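Side-chain contacts in tannase (Fusobacterium nucleatum subsp. nucleatum ATCC 25586, PDB 6YQ4), which probably hydrolyses the galloyl ester bonds of gallotannins, detoxifying these plant polyphenols, with a fold of the alpha/beta-hydrolase clan and a bound magnesium ion: residues P133-D138 with G169-L174; I161-S166 with E483-W488; L175-N180 with Y425-N430; S304-N309 with T447-P452; I454-L459 with K464-A469. One frame throughout, in Å; residues are numbered along the deposited sequence.

Contact 1: residues P133-D138 with G169-L174; sequences PAAIVD and GALSAL
Ile136 and Leu171 mark the closest point between two helices, their CA atoms standing 6.1 Å apart. The axes of 134-138 and 169-174 come within 10.0 Å of each other and cross at -54°, an oblique rather than parallel pairing. Small and branched apolar side chains fill the gap. From Ile136, CG1 is anti to the backbone N (chi1 -177°), and this carries the longer branch across to Leu174, whose chain it meets at about a right angle. CG1 lies 3.5 Å from Leu174 CD1, while Ile136 CD1 reaches past that methyl to Leu174 CB at 3.9 Å. One turn earlier, Leu171 splits its two methyls between neighbouring residues: CD1 rests 3.7 Å from Ala135 CB, and CD2 sits beside Ile136 CB. No hydrogen bond crosses the interface, which is buried throughout. The two helices flank strand 160-163 in sequence, 134-148 before it and 167-177 after it. Behind the first, Val137 packs on Tyr187, Leu188 and Ile191 of helix 185-191; behind the second, Ser172 OG turns to the sheet and bonds to Ser204 O of strand 202-206.

Contact 2: residues I161-S166 with E483-W488; sequences ISNGTS and EELFNW
Ile161 and Asn163, on the inner strand 160-163, meet Trp488 and Leu485 of the C-terminal helix 482-493 in a loose, buried helix-on-sheet contact. The segments remain well separated: the CA atoms of Asn163 and Leu485 are 10.0 Å apart, and only the ends of side chains bridge the distance. Trp488, with CG anti to the backbone N (chi1 178°), extends its indole toward the strand and offers its six-membered ring edge first. Ile161 CG2 lies near the plane of that ring, 4.5 Å from CZ3, so the methyl borders the rim and does not stack on a face. One helical turn earlier, Leu485 directs CD2 at the amide of Asn163, 4.3 Å from OD1. This is only a loose van der Waals approach by a methyl group; the amide's polar partners lie elsewhere: OD1 bonds with Ser204 OG and ND2 with Asp479 OD2. The amide is thus gripped at both ends while the leucine methyl packs beside it. Next in sequence to Leu485, Phe486 packs instead against Phe74, Tyr103 and Tyr109. Leu485 also touches strands 202-206 and 435-439, and Trp488 the latter, spreading the helix over several strands. Beyond Asn163 the chain enters a tight turn in which Ser166 has the unusual phi/psi of 71°/-122° and its OG is hydrogen-bonded to His476 NE2. The sequence and geometry are consistent with the nucleophile elbow of the alpha/beta-hydrolase fold, with Ser166, His476 and Asp444 as the probable catalytic triad.

Contact 3: residues L175-N180 with Y425-N430; sequences LGASGN and YYIDSN
Tyr426 and Ile427 both place CG or CG1 anti to their carbonyl carbons (chi1 -65° and -66°), and these torsions bring a face of the tyrosine ring under Ser178 CB and the isoleucine chain up to Ala177. The contact closes the C-terminal end of helix 167-177, which in the alpha/beta-hydrolase fold follows the nucleophile turn, against the loop between helix 415-420 and strand 435-439. Its clearest feature is a CH-pi interaction: Ser178 CB lies over one face of the Tyr426 ring, 3.9 Å from the centroid and 20° off the ring normal. The carbon is displaced toward the rim, with CG and CD1 as the nearest ring atoms. Ser178, the first residue to leave helical geometry, turns its hydroxyl to other partners. OG is hydrogen-bonded to Leu174 O one turn back and to Lys140 NZ of helix 134-148, a pair of bonds that should fix the hydroxyl's rotation and tether the helix end, while the backbone places CB above the ring. At the far end of the same ring, Tyr426 OH bonds to Asp183 OD2, so the phenol is tethered at its tip as well as packed on its face. The helix backbone also comes close to the tyrosine: Ala177 O is 3.3 Å from Tyr426 CB, whereas its approach to Tyr426 O involves two acceptors and makes no hydrogen bond. Ile427 continues the apolar surface toward Leu455, Lys458 and Leu459 of helix 450-461. On the helix side, Ala177 CB serves both loop residues, lying 4.1 Å from Tyr426 CB and 3.7 Å from Ile427 CG1.

Contact 4: residues S304-N309 with T447-P452; sequences SIIIRN and TSLAIP
Leu449 reaches toward Ile306 and Ile307 from the turn that opens helix 450-461. Its CB, still 6.0 Å from Ile307 CD1, makes no contact with helix 298-316. With CG anti to the backbone N (chi1 178°), the chain continues outward, and CG remains 4.9 Å from Ile306 CG2. The fork then divides the work. CD2 runs on to the helix, where it meets Ile307 CD1 at 3.9 Å and Ile306 CG2 at 4.2 Å, so that one methyl touches two consecutive residues; CD1 diverges toward the ring of Phe468 on strand 465-469. The Ile307 chain is folded at both torsions (chi1 -62°, chi2 -62°), which swings its terminal methyl toward the leucine although its CB does not face that way, and the two chains cross obliquely. In the turn that carries the leucine, Ser448 OG accepts a weak capping bond from Ala450 N. On helix 298-316, polar groups pair with each other: Arg308 NH2 donates to Asn309 OD1 at 3.3 Å, the oxygen lying in the guanidinium plane, while Ile305 CG2 packs over one face of that group. Ile307 also rests on Val338, Leu340 and Tyr343. No hydrogen bond or charge links the two segments, so they are joined by dispersion and burial of methyl groups, an association that imposes little directional constraint on either partner.

Contact 5: residues I454-L459 with K464-A469; sequences ILALKL and KIVNFA
Val466 forks between Ala456 and Leu459, two residues one turn apart on the helix. Its torsion (chi1 170°) sets CG1 anti to the backbone N and directs it to Ala456 CB at 4.1 Å, while CG2, beside the N, presses on Leu459 CB at 3.5 Å. Two residues along the strand, Phe468 also has its CG anti to the backbone N (chi1 175°), and its ring turns one face to Ala456. The alanine CB lies 4.3 Å from the ring centroid, offset toward the rim near CG, in a CH-pi contact. With only a methyl group here, the helix and strand axes approach to 8.6 Å. Lys464 stands just before the strand: its N donates to Leu459 O at 3.1 Å, and its CG packs beside the same oxygen. The chain then bends at chi2 and chi3, leading NZ off to Ser429 O and Thr431 O in the loop that leads into strand 435-439. Helix and strand run nearly antiparallel, at 158°, as expected where the chain doubles back over a sheet. Together with strand 435-439, parallel to and paired with 465-469, they form the last beta-alpha-beta unit at the edge of the large sheet of this alpha/beta-hydrolase fold.

From the N terminus, contact 1 opens first, and contact 2 starts at strand 160-163 before contact 1 has closed on helix 167-177, so the two cross. Contact 3 leaves from the end of that same helix; contact 4 opens inside its loop, at helix 298-316, and closes only after contact 3 has returned at 425-430, giving a second crossing. Contact 5 is local, closing a short turn, and follows contact 4 along helix 450-461. Contact 2 finally closes on the C-terminal helix, enclosing contacts 3, 4 and 5. Contacts 3 and 5 meet through Lys464 and Ser429, contacts 4 and 5 through Phe468, and contacts 2 and 5 through Trp488 and Asn467, joining the sheet to helices packed about it.

Contact 1: residues P133-D138 with G169-L174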
# COMPACT_ATOMS: atom_id res chain seq x y z
N PRO A 133 4.26 15.01 1.76
CA PRO A 133 4.66 13.75 1.12
C PRO A 133 5.96 13.12 1.65
O PRO A 133 6.66 12.47 0.88
CB PRO A 133 4.82 14.17 -0.33
CG PRO A 133 5.41 15.60 -0.19
CD PRO A 133 4.84 16.18 1.06
N ALA A 134 6.26 13.28 2.94
CA ALA A 134 7.55 12.83 3.49
C ALA A 134 7.83 11.35 3.21
O ALA A 134 8.94 10.99 2.82
CB ALA A 134 7.60 13.10 5.00
N ALA A 135 6.86 10.47 3.46
CA ALA A 135 7.19 9.05 3.39
C ALA A 135 7.52 8.62 1.97
O ALA A 135 8.41 7.79 1.77
CB ALA A 135 6.05 8.18 3.95
N ILE A 136 6.83 9.18 0.96
CA ILE A 136 7.15 8.80 -0.41
C ILE A 136 8.49 9.42 -0.80
O ILE A 136 9.27 8.81 -1.54
CB ILE A 136 6.01 9.16 -1.40
CG1 ILE A 136 6.36 8.67 -2.81
CG2 ILE A 136 5.68 10.65 -1.46
CD1 ILE A 136 6.57 7.18 -2.86
N VAL A 137 8.82 10.58 -0.24
CA VAL A 137 10.11 11.20 -0.51
C VAL A 137 11.24 10.36 0.08
O VAL A 137 12.29 10.18 -0.55
CB VAL A 137 10.12 12.64 0.01
CG1 VAL A 137 11.57 13.18 0.06
CG2 VAL A 137 9.22 13.51 -0.85
N ASP A 138 11.02 9.80 1.27
CA ASP A 138 12.07 8.99 1.89
C ASP A 138 12.35 7.74 1.07
O ASP A 138 13.52 7.40 0.82
CB ASP A 138 11.69 8.64 3.34
CG ASP A 138 11.75 9.86 4.30
OD1 ASP A 138 11.12 9.82 5.38
OD2 ASP A 138 12.43 10.86 3.99
N GLY A 169 1.64 -0.50 1.21
CA GLY A 169 1.35 -0.90 -0.16
C GLY A 169 1.06 0.29 -1.05
O GLY A 169 1.48 0.33 -2.20
N ALA A 170 0.34 1.28 -0.52
CA ALA A 170 0.16 2.53 -1.24
C ALA A 170 1.50 3.14 -1.65
O ALA A 170 1.67 3.59 -2.78
CB ALA A 170 -0.65 3.50 -0.39
N LEU A 171 2.47 3.17 -0.73
CA LEU A 171 3.74 3.80 -1.04
C LEU A 171 4.54 2.97 -2.04
O LEU A 171 5.17 3.51 -2.97
CB LEU A 171 4.53 4.00 0.25
CG LEU A 171 3.98 5.01 1.27
CD1 LEU A 171 4.90 5.04 2.47
CD2 LEU A 171 3.83 6.42 0.65
N SER A 172 4.52 1.65 -1.88
CA SER A 172 5.14 0.79 -2.89
C SER A 172 4.52 1.03 -4.27
O SER A 172 5.25 1.26 -5.25
CB SER A 172 5.01 -0.66 -2.43
OG SER A 172 5.15 -1.54 -3.51
N ALA A 173 3.20 1.07 -4.36
CA ALA A 173 2.53 1.37 -5.63
C ALA A 173 2.89 2.76 -6.15
O ALA A 173 3.18 2.93 -7.34
CB ALA A 173 1.02 1.23 -5.48
N LEU A 174 2.81 3.78 -5.28
CA LEU A 174 3.26 5.13 -5.63
C LEU A 174 4.69 5.13 -6.18
O LEU A 174 4.99 5.87 -7.11
CB LEU A 174 3.22 6.03 -4.40
CG LEU A 174 2.33 7.25 -4.26
CD1 LEU A 174 2.89 8.11 -3.11
CD2 LEU A 174 2.22 8.06 -5.55

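Contact 2: residues I161-S166 with E483-W488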
# COMPACT_ATOMS: atom_id res chain seq x y z
N ILE A 161 12.61 -4.53 -6.44
CA ILE A 161 11.22 -4.93 -6.23
C ILE A 161 10.75 -4.33 -4.91
O ILE A 161 11.22 -4.73 -3.84
CB ILE A 161 11.02 -6.45 -6.24
CG1 ILE A 161 11.66 -7.06 -7.49
CG2 ILE A 161 9.50 -6.79 -6.13
CD1 ILE A 161 13.07 -7.55 -7.30
N SER A 162 9.82 -3.39 -5.00
CA SER A 162 9.19 -2.80 -3.84
C SER A 162 8.15 -3.74 -3.24
O SER A 162 7.47 -4.46 -3.97
CB SER A 162 8.51 -1.49 -4.25
OG SER A 162 8.21 -0.68 -3.14
N ASN A 163 8.03 -3.72 -1.90
CA ASN A 163 6.97 -4.41 -1.17
C ASN A 163 6.44 -3.54 -0.03
O ASN A 163 7.17 -2.75 0.58
CB ASN A 163 7.46 -5.76 -0.62
CG ASN A 163 6.31 -6.68 -0.22
OD1 ASN A 163 5.29 -6.78 -0.92
ND2 ASN A 163 6.46 -7.37 0.92
N GLY A 164 5.15 -3.68 0.26
CA GLY A 164 4.51 -2.98 1.36
C GLY A 164 3.12 -3.53 1.59
O GLY A 164 2.57 -4.28 0.78
N THR A 165 2.55 -3.15 2.72
CA THR A 165 1.23 -3.59 3.15
C THR A 165 0.46 -2.36 3.57
O THR A 165 0.97 -1.54 4.34
CB THR A 165 1.31 -4.58 4.33
OG1 THR A 165 1.97 -5.79 3.92
CG2 THR A 165 -0.08 -4.90 4.85
N SER A 166 -0.76 -2.23 3.04
CA SER A 166 -1.73 -1.24 3.51
C SER A 166 -1.26 0.13 3.08
O SER A 166 -1.09 0.38 1.89
CB SER A 166 -1.92 -1.32 5.04
OG SER A 166 -3.17 -0.78 5.45
N GLU A 483 5.65 -17.72 -0.44
CA GLU A 483 6.11 -18.66 -1.46
C GLU A 483 5.62 -18.24 -2.84
O GLU A 483 6.41 -18.12 -3.78
CB GLU A 483 5.66 -20.09 -1.13
CG GLU A 483 5.80 -21.04 -2.32
CD GLU A 483 5.66 -22.51 -1.94
OE1 GLU A 483 5.99 -23.38 -2.78
OE2 GLU A 483 5.22 -22.80 -0.81
N GLU A 484 4.33 -17.94 -2.96
CA GLU A 484 3.79 -17.42 -4.22
C GLU A 484 4.43 -16.09 -4.60
O GLU A 484 4.73 -15.85 -5.78
CB GLU A 484 2.28 -17.27 -4.11
CG GLU A 484 1.66 -18.45 -3.41
CD GLU A 484 0.15 -18.46 -3.50
OE1 GLU A 484 -0.50 -18.47 -2.42
OE2 GLU A 484 -0.37 -18.45 -4.63
N LEU A 485 4.64 -15.19 -3.63
CA LEU A 485 5.18 -13.88 -3.93
C LEU A 485 6.54 -13.99 -4.59
O LEU A 485 6.81 -13.32 -5.59
CB LEU A 485 5.28 -13.02 -2.67
CG LEU A 485 6.05 -11.70 -2.86
CD1 LEU A 485 5.36 -10.84 -3.90
CD2 LEU A 485 6.17 -10.93 -1.56
N PHE A 486 7.41 -14.82 -4.04
CA PHE A 486 8.75 -14.92 -4.59
C PHE A 486 8.80 -15.81 -5.83
O PHE A 486 9.77 -15.76 -6.60
CB PHE A 486 9.73 -15.37 -3.49
CG PHE A 486 10.14 -14.23 -2.55
CD1 PHE A 486 11.22 -13.41 -2.85
CD2 PHE A 486 9.41 -13.95 -1.40
CE1 PHE A 486 11.58 -12.36 -2.02
CE2 PHE A 486 9.77 -12.91 -0.56
CZ PHE A 486 10.85 -12.10 -0.87
N ASN A 487 7.76 -16.61 -6.06
CA ASN A 487 7.60 -17.23 -7.36
C ASN A 487 7.35 -16.17 -8.43
O ASN A 487 7.99 -16.17 -9.49
CB ASN A 487 6.46 -18.25 -7.31
CG ASN A 487 6.84 -19.53 -6.58
OD1 ASN A 487 8.02 -19.91 -6.52
ND2 ASN A 487 5.85 -20.21 -6.01
N TRP A 488 6.45 -15.22 -8.14
CA TRP A 488 6.16 -14.12 -9.05
C TRP A 488 7.40 -13.27 -9.32
O TRP A 488 7.68 -12.91 -10.47
CB TRP A 488 5.04 -13.26 -8.48
CG TRP A 488 4.69 -12.08 -9.32
CD1 TRP A 488 3.91 -12.07 -10.43
CD2 TRP A 488 5.11 -10.72 -9.12
NE1 TRP A 488 3.81 -10.80 -10.94
CE2 TRP A 488 4.54 -9.95 -10.15
CE3 TRP A 488 5.91 -10.09 -8.16
CZ2 TRP A 488 4.75 -8.58 -10.27
CZ3 TRP A 488 6.10 -8.72 -8.27
CH2 TRP A 488 5.52 -7.98 -9.31

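Contact 3: residues L175-N180 with Y425-N430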
# COMPACT_ATOMS: atom_id res chain seq x y z
N LEU A 175 5.59 4.37 -5.55
CA LEU A 175 6.98 4.33 -5.99
C LEU A 175 7.10 3.80 -7.41
O LEU A 175 7.95 4.26 -8.19
CB LEU A 175 7.78 3.45 -5.02
CG LEU A 175 9.29 3.59 -4.87
CD1 LEU A 175 9.71 4.93 -4.31
CD2 LEU A 175 9.78 2.45 -4.00
N GLY A 176 6.25 2.84 -7.77
CA GLY A 176 6.22 2.36 -9.14
C GLY A 176 5.55 3.31 -10.12
O GLY A 176 5.86 3.29 -11.32
N ALA A 177 4.65 4.16 -9.64
CA ALA A 177 3.86 4.96 -10.56
C ALA A 177 4.50 6.28 -10.91
O ALA A 177 4.27 6.78 -12.01
CB ALA A 177 2.47 5.24 -10.00
N SER A 178 5.31 6.86 -10.02
CA SER A 178 5.77 8.23 -10.20
C SER A 178 7.28 8.35 -10.41
O SER A 178 7.85 9.43 -10.17
CB SER A 178 5.35 9.10 -9.00
OG SER A 178 5.83 8.57 -7.78
N GLY A 179 7.95 7.29 -10.86
CA GLY A 179 9.39 7.31 -11.02
C GLY A 179 9.91 8.56 -11.72
O GLY A 179 9.58 8.82 -12.88
N ASN A 180 10.69 9.35 -10.99
CA ASN A 180 11.37 10.54 -11.49
C ASN A 180 10.43 11.70 -11.78
O ASN A 180 10.85 12.68 -12.40
CB ASN A 180 12.20 10.22 -12.74
CG ASN A 180 13.11 9.07 -12.51
OD1 ASN A 180 13.91 9.08 -11.58
ND2 ASN A 180 12.98 8.04 -13.31
N TYR A 425 -2.77 9.69 -10.59
CA TYR A 425 -2.40 10.81 -11.45
C TYR A 425 -1.06 10.60 -12.15
O TYR A 425 -0.63 11.48 -12.90
CB TYR A 425 -2.34 12.12 -10.66
CG TYR A 425 -3.59 12.42 -9.88
CD1 TYR A 425 -4.76 12.81 -10.52
CD2 TYR A 425 -3.60 12.31 -8.49
CE1 TYR A 425 -5.92 13.08 -9.79
CE2 TYR A 425 -4.74 12.56 -7.76
CZ TYR A 425 -5.90 12.95 -8.42
OH TYR A 425 -7.02 13.21 -7.68
N TYR A 426 -0.39 9.48 -11.92
CA TYR A 426 0.94 9.28 -12.49
C TYR A 426 1.03 8.09 -13.44
O TYR A 426 2.02 7.97 -14.16
CB TYR A 426 1.98 9.10 -11.36
CG TYR A 426 2.19 10.33 -10.49
CD1 TYR A 426 3.09 11.33 -10.85
CD2 TYR A 426 1.48 10.49 -9.30
CE1 TYR A 426 3.29 12.45 -10.05
CE2 TYR A 426 1.66 11.60 -8.51
CZ TYR A 426 2.56 12.58 -8.88
OH TYR A 426 2.72 13.66 -8.06
N ILE A 427 0.04 7.22 -13.47
CA ILE A 427 0.12 6.00 -14.26
C ILE A 427 -0.26 6.32 -15.69
O ILE A 427 -1.34 6.85 -15.95
CB ILE A 427 -0.81 4.92 -13.68
CG1 ILE A 427 -0.32 4.47 -12.30
CG2 ILE A 427 -0.90 3.74 -14.64
CD1 ILE A 427 -1.33 3.69 -11.52
N ASP A 428 0.63 5.97 -16.62
CA ASP A 428 0.61 6.32 -18.03
C ASP A 428 1.05 5.10 -18.82
O ASP A 428 1.65 4.17 -18.27
CB ASP A 428 1.63 7.42 -18.37
CG ASP A 428 1.01 8.69 -18.77
OD1 ASP A 428 -0.24 8.74 -18.75
OD2 ASP A 428 1.76 9.63 -19.11
N SER A 429 0.85 5.15 -20.14
CA SER A 429 1.50 4.14 -20.95
C SER A 429 3.02 4.26 -20.86
O SER A 429 3.71 3.28 -21.12
CB SER A 429 0.99 4.19 -22.41
OG SER A 429 1.60 5.22 -23.16
N ASN A 430 3.54 5.41 -20.43
CA ASN A 430 4.99 5.60 -20.28
C ASN A 430 5.53 5.23 -18.90
O ASN A 430 6.76 5.25 -18.73
CB ASN A 430 5.37 7.04 -20.56
CG ASN A 430 5.02 7.46 -21.95
OD1 ASN A 430 5.31 6.75 -22.91
ND2 ASN A 430 4.34 8.60 -22.07

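Contact 4: residues S304-N309 with T447-P452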
# COMPACT_ATOMS: atom_id res chain seq x y z
N SER A 304 -17.88 -8.30 -9.42
CA SER A 304 -18.46 -9.56 -9.02
C SER A 304 -17.68 -10.73 -9.61
O SER A 304 -17.62 -11.80 -9.00
CB SER A 304 -19.93 -9.61 -9.43
OG SER A 304 -20.08 -10.03 -10.78
N ILE A 305 -17.05 -10.53 -10.77
CA ILE A 305 -16.29 -11.62 -11.38
C ILE A 305 -15.00 -11.87 -10.60
O ILE A 305 -14.58 -13.02 -10.44
CB ILE A 305 -16.03 -11.31 -12.86
CG1 ILE A 305 -17.35 -11.25 -13.61
CG2 ILE A 305 -15.19 -12.39 -13.48
CD1 ILE A 305 -17.23 -10.77 -15.05
N ILE A 306 -14.37 -10.81 -10.09
CA ILE A 306 -13.24 -10.99 -9.17
C ILE A 306 -13.64 -11.90 -8.01
O ILE A 306 -12.88 -12.79 -7.62
CB ILE A 306 -12.77 -9.62 -8.64
CG1 ILE A 306 -12.13 -8.80 -9.74
CG2 ILE A 306 -11.77 -9.78 -7.49
CD1 ILE A 306 -11.86 -7.41 -9.21
N ILE A 307 -14.82 -11.66 -7.43
CA ILE A 307 -15.25 -12.49 -6.31
C ILE A 307 -15.55 -13.91 -6.79
O ILE A 307 -15.11 -14.89 -6.17
CB ILE A 307 -16.46 -11.85 -5.59
CG1 ILE A 307 -16.08 -10.49 -4.99
CG2 ILE A 307 -16.98 -12.75 -4.47
CD1 ILE A 307 -14.99 -10.57 -3.95
N ARG A 308 -16.26 -14.05 -7.92
CA ARG A 308 -16.52 -15.37 -8.49
C ARG A 308 -15.23 -16.14 -8.67
O ARG A 308 -15.13 -17.32 -8.31
CB ARG A 308 -17.24 -15.26 -9.83
CG ARG A 308 -17.53 -16.61 -10.50
CD ARG A 308 -17.79 -16.49 -12.02
NE ARG A 308 -16.56 -16.23 -12.77
CZ ARG A 308 -16.52 -15.80 -14.03
NH1 ARG A 308 -17.65 -15.58 -14.68
NH2 ARG A 308 -15.34 -15.59 -14.62
N ASN A 309 -14.22 -15.48 -9.22
CA ASN A 309 -12.93 -16.12 -9.42
C ASN A 309 -12.29 -16.48 -8.09
O ASN A 309 -11.71 -17.57 -7.95
CB ASN A 309 -12.01 -15.22 -10.23
CG ASN A 309 -12.31 -15.25 -11.71
OD1 ASN A 309 -13.18 -16.02 -12.19
ND2 ASN A 309 -11.59 -14.43 -12.45
N THR A 447 -10.64 -0.97 3.12
CA THR A 447 -10.97 -0.12 1.99
C THR A 447 -11.84 -0.93 1.04
O THR A 447 -11.93 -2.15 1.13
CB THR A 447 -9.73 0.42 1.27
OG1 THR A 447 -10.13 1.40 0.31
CG2 THR A 447 -8.97 -0.69 0.55
N SER A 448 -12.51 -0.21 0.15
CA SER A 448 -13.33 -0.85 -0.87
C SER A 448 -12.47 -1.66 -1.83
O SER A 448 -11.42 -1.21 -2.28
CB SER A 448 -14.08 0.23 -1.63
OG SER A 448 -15.08 -0.34 -2.44
N LEU A 449 -12.92 -2.88 -2.16
CA LEU A 449 -12.25 -3.64 -3.22
C LEU A 449 -12.26 -2.88 -4.56
O LEU A 449 -11.44 -3.16 -5.44
CB LEU A 449 -12.93 -5.01 -3.40
CG LEU A 449 -12.42 -5.94 -4.50
CD1 LEU A 449 -11.03 -6.47 -4.17
CD2 LEU A 449 -13.38 -7.08 -4.70
N ALA A 450 -13.17 -1.92 -4.71
CA ALA A 450 -13.22 -1.09 -5.90
C ALA A 450 -11.93 -0.32 -6.12
O ALA A 450 -11.58 -0.03 -7.27
CB ALA A 450 -14.41 -0.13 -5.81
N ILE A 451 -11.20 -0.01 -5.05
CA ILE A 451 -10.06 0.91 -5.12
C ILE A 451 -8.83 0.18 -5.66
O ILE A 451 -8.22 0.67 -6.63
CB ILE A 451 -9.76 1.55 -3.74
CG1 ILE A 451 -10.81 2.58 -3.36
CG2 ILE A 451 -8.37 2.23 -3.77
CD1 ILE A 451 -10.60 3.94 -4.08
N PRO A 452 -8.40 -0.95 -5.09
CA PRO A 452 -7.31 -1.69 -5.74
C PRO A 452 -7.69 -2.20 -7.13
O PRO A 452 -6.82 -2.21 -8.02
CB PRO A 452 -7.01 -2.86 -4.77
CG PRO A 452 -8.25 -3.00 -3.91
CD PRO A 452 -8.80 -1.58 -3.81

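Contact 5: residues I454-L459 with K464-A469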
# COMPACT_ATOMS: atom_id res chain seq x y z
N ILE A 454 -9.57 -0.61 -9.31
CA ILE A 454 -9.37 0.55 -10.18
C ILE A 454 -7.89 0.79 -10.45
O ILE A 454 -7.50 1.13 -11.57
CB ILE A 454 -10.03 1.80 -9.58
CG1 ILE A 454 -11.55 1.78 -9.81
CG2 ILE A 454 -9.38 3.08 -10.10
CD1 ILE A 454 -12.24 2.80 -8.92
N LEU A 455 -7.03 0.61 -9.44
CA LEU A 455 -5.59 0.72 -9.70
C LEU A 455 -5.15 -0.33 -10.72
O LEU A 455 -4.46 -0.02 -11.70
CB LEU A 455 -4.82 0.54 -8.41
CG LEU A 455 -3.29 0.54 -8.45
CD1 LEU A 455 -2.79 1.94 -8.69
CD2 LEU A 455 -2.77 0.02 -7.12
N ALA A 456 -5.56 -1.58 -10.50
CA ALA A 456 -5.23 -2.67 -11.41
C ALA A 456 -5.74 -2.39 -12.82
O ALA A 456 -5.04 -2.66 -13.80
CB ALA A 456 -5.79 -3.98 -10.84
N LEU A 457 -6.93 -1.81 -12.96
CA LEU A 457 -7.43 -1.56 -14.32
C LEU A 457 -6.62 -0.49 -15.02
O LEU A 457 -6.35 -0.59 -16.23
CB LEU A 457 -8.90 -1.15 -14.29
CG LEU A 457 -9.90 -2.25 -13.95
CD1 LEU A 457 -11.20 -1.69 -13.32
CD2 LEU A 457 -10.17 -3.05 -15.18
N LYS A 458 -6.30 0.57 -14.29
CA LYS A 458 -5.54 1.68 -14.84
C LYS A 458 -4.19 1.21 -15.33
O LYS A 458 -3.73 1.61 -16.41
CB LYS A 458 -5.42 2.78 -13.78
CG LYS A 458 -4.68 3.99 -14.23
CD LYS A 458 -5.44 4.71 -15.31
CE LYS A 458 -4.61 5.87 -15.83
NZ LYS A 458 -5.09 6.38 -17.18
N LEU A 459 -3.55 0.32 -14.58
CA LEU A 459 -2.24 -0.18 -15.02
C LEU A 459 -2.36 -1.09 -16.25
O LEU A 459 -1.54 -1.01 -17.17
CB LEU A 459 -1.56 -0.92 -13.88
CG LEU A 459 -1.18 -0.13 -12.64
CD1 LEU A 459 -1.13 -1.03 -11.41
CD2 LEU A 459 0.16 0.54 -12.87
N LYS A 464 0.85 -2.25 -18.74
CA LYS A 464 1.73 -2.86 -17.76
C LYS A 464 1.23 -4.25 -17.42
O LYS A 464 0.05 -4.56 -17.57
CB LYS A 464 1.83 -2.00 -16.49
CG LYS A 464 1.92 -0.49 -16.73
CD LYS A 464 3.20 -0.13 -17.47
CE LYS A 464 2.98 1.11 -18.36
NZ LYS A 464 4.09 1.43 -19.36
N ILE A 465 2.14 -5.11 -16.96
CA ILE A 465 1.80 -6.48 -16.63
C ILE A 465 1.38 -6.51 -15.16
O ILE A 465 2.15 -6.12 -14.28
CB ILE A 465 2.98 -7.44 -16.91
CG1 ILE A 465 3.06 -7.83 -18.40
CG2 ILE A 465 2.77 -8.73 -16.17
CD1 ILE A 465 3.37 -6.71 -19.36
N VAL A 466 0.14 -6.95 -14.90
CA VAL A 466 -0.51 -6.82 -13.61
C VAL A 466 -0.99 -8.18 -13.13
O VAL A 466 -1.73 -8.86 -13.84
CB VAL A 466 -1.69 -5.84 -13.68
CG1 VAL A 466 -2.51 -5.90 -12.41
CG2 VAL A 466 -1.20 -4.42 -13.96
N ASN A 467 -0.61 -8.56 -11.90
CA ASN A 467 -1.07 -9.80 -11.26
C ASN A 467 -1.92 -9.42 -10.05
O ASN A 467 -1.38 -9.09 -8.98
CB ASN A 467 0.13 -10.68 -10.88
CG ASN A 467 -0.28 -12.04 -10.34
OD1 ASN A 467 -1.14 -12.16 -9.48
ND2 ASN A 467 0.36 -13.08 -10.84
N PHE A 468 -3.25 -9.50 -10.21
CA PHE A 468 -4.25 -9.02 -9.26
C PHE A 468 -5.20 -10.15 -8.90
O PHE A 468 -5.64 -10.90 -9.77
CB PHE A 468 -5.04 -7.85 -9.82
CG PHE A 468 -6.18 -7.38 -8.91
CD1 PHE A 468 -5.93 -6.92 -7.64
CD2 PHE A 468 -7.48 -7.34 -9.38
CE1 PHE A 468 -6.97 -6.46 -6.82
CE2 PHE A 468 -8.53 -6.88 -8.55
CZ PHE A 468 -8.27 -6.44 -7.27
N ALA A 469 -5.54 -10.21 -7.62
CA ALA A 469 -6.25 -11.33 -7.01
C ALA A 469 -6.83 -10.86 -5.68
O ALA A 469 -6.22 -10.06 -4.96
CB ALA A 469 -5.31 -12.52 -6.77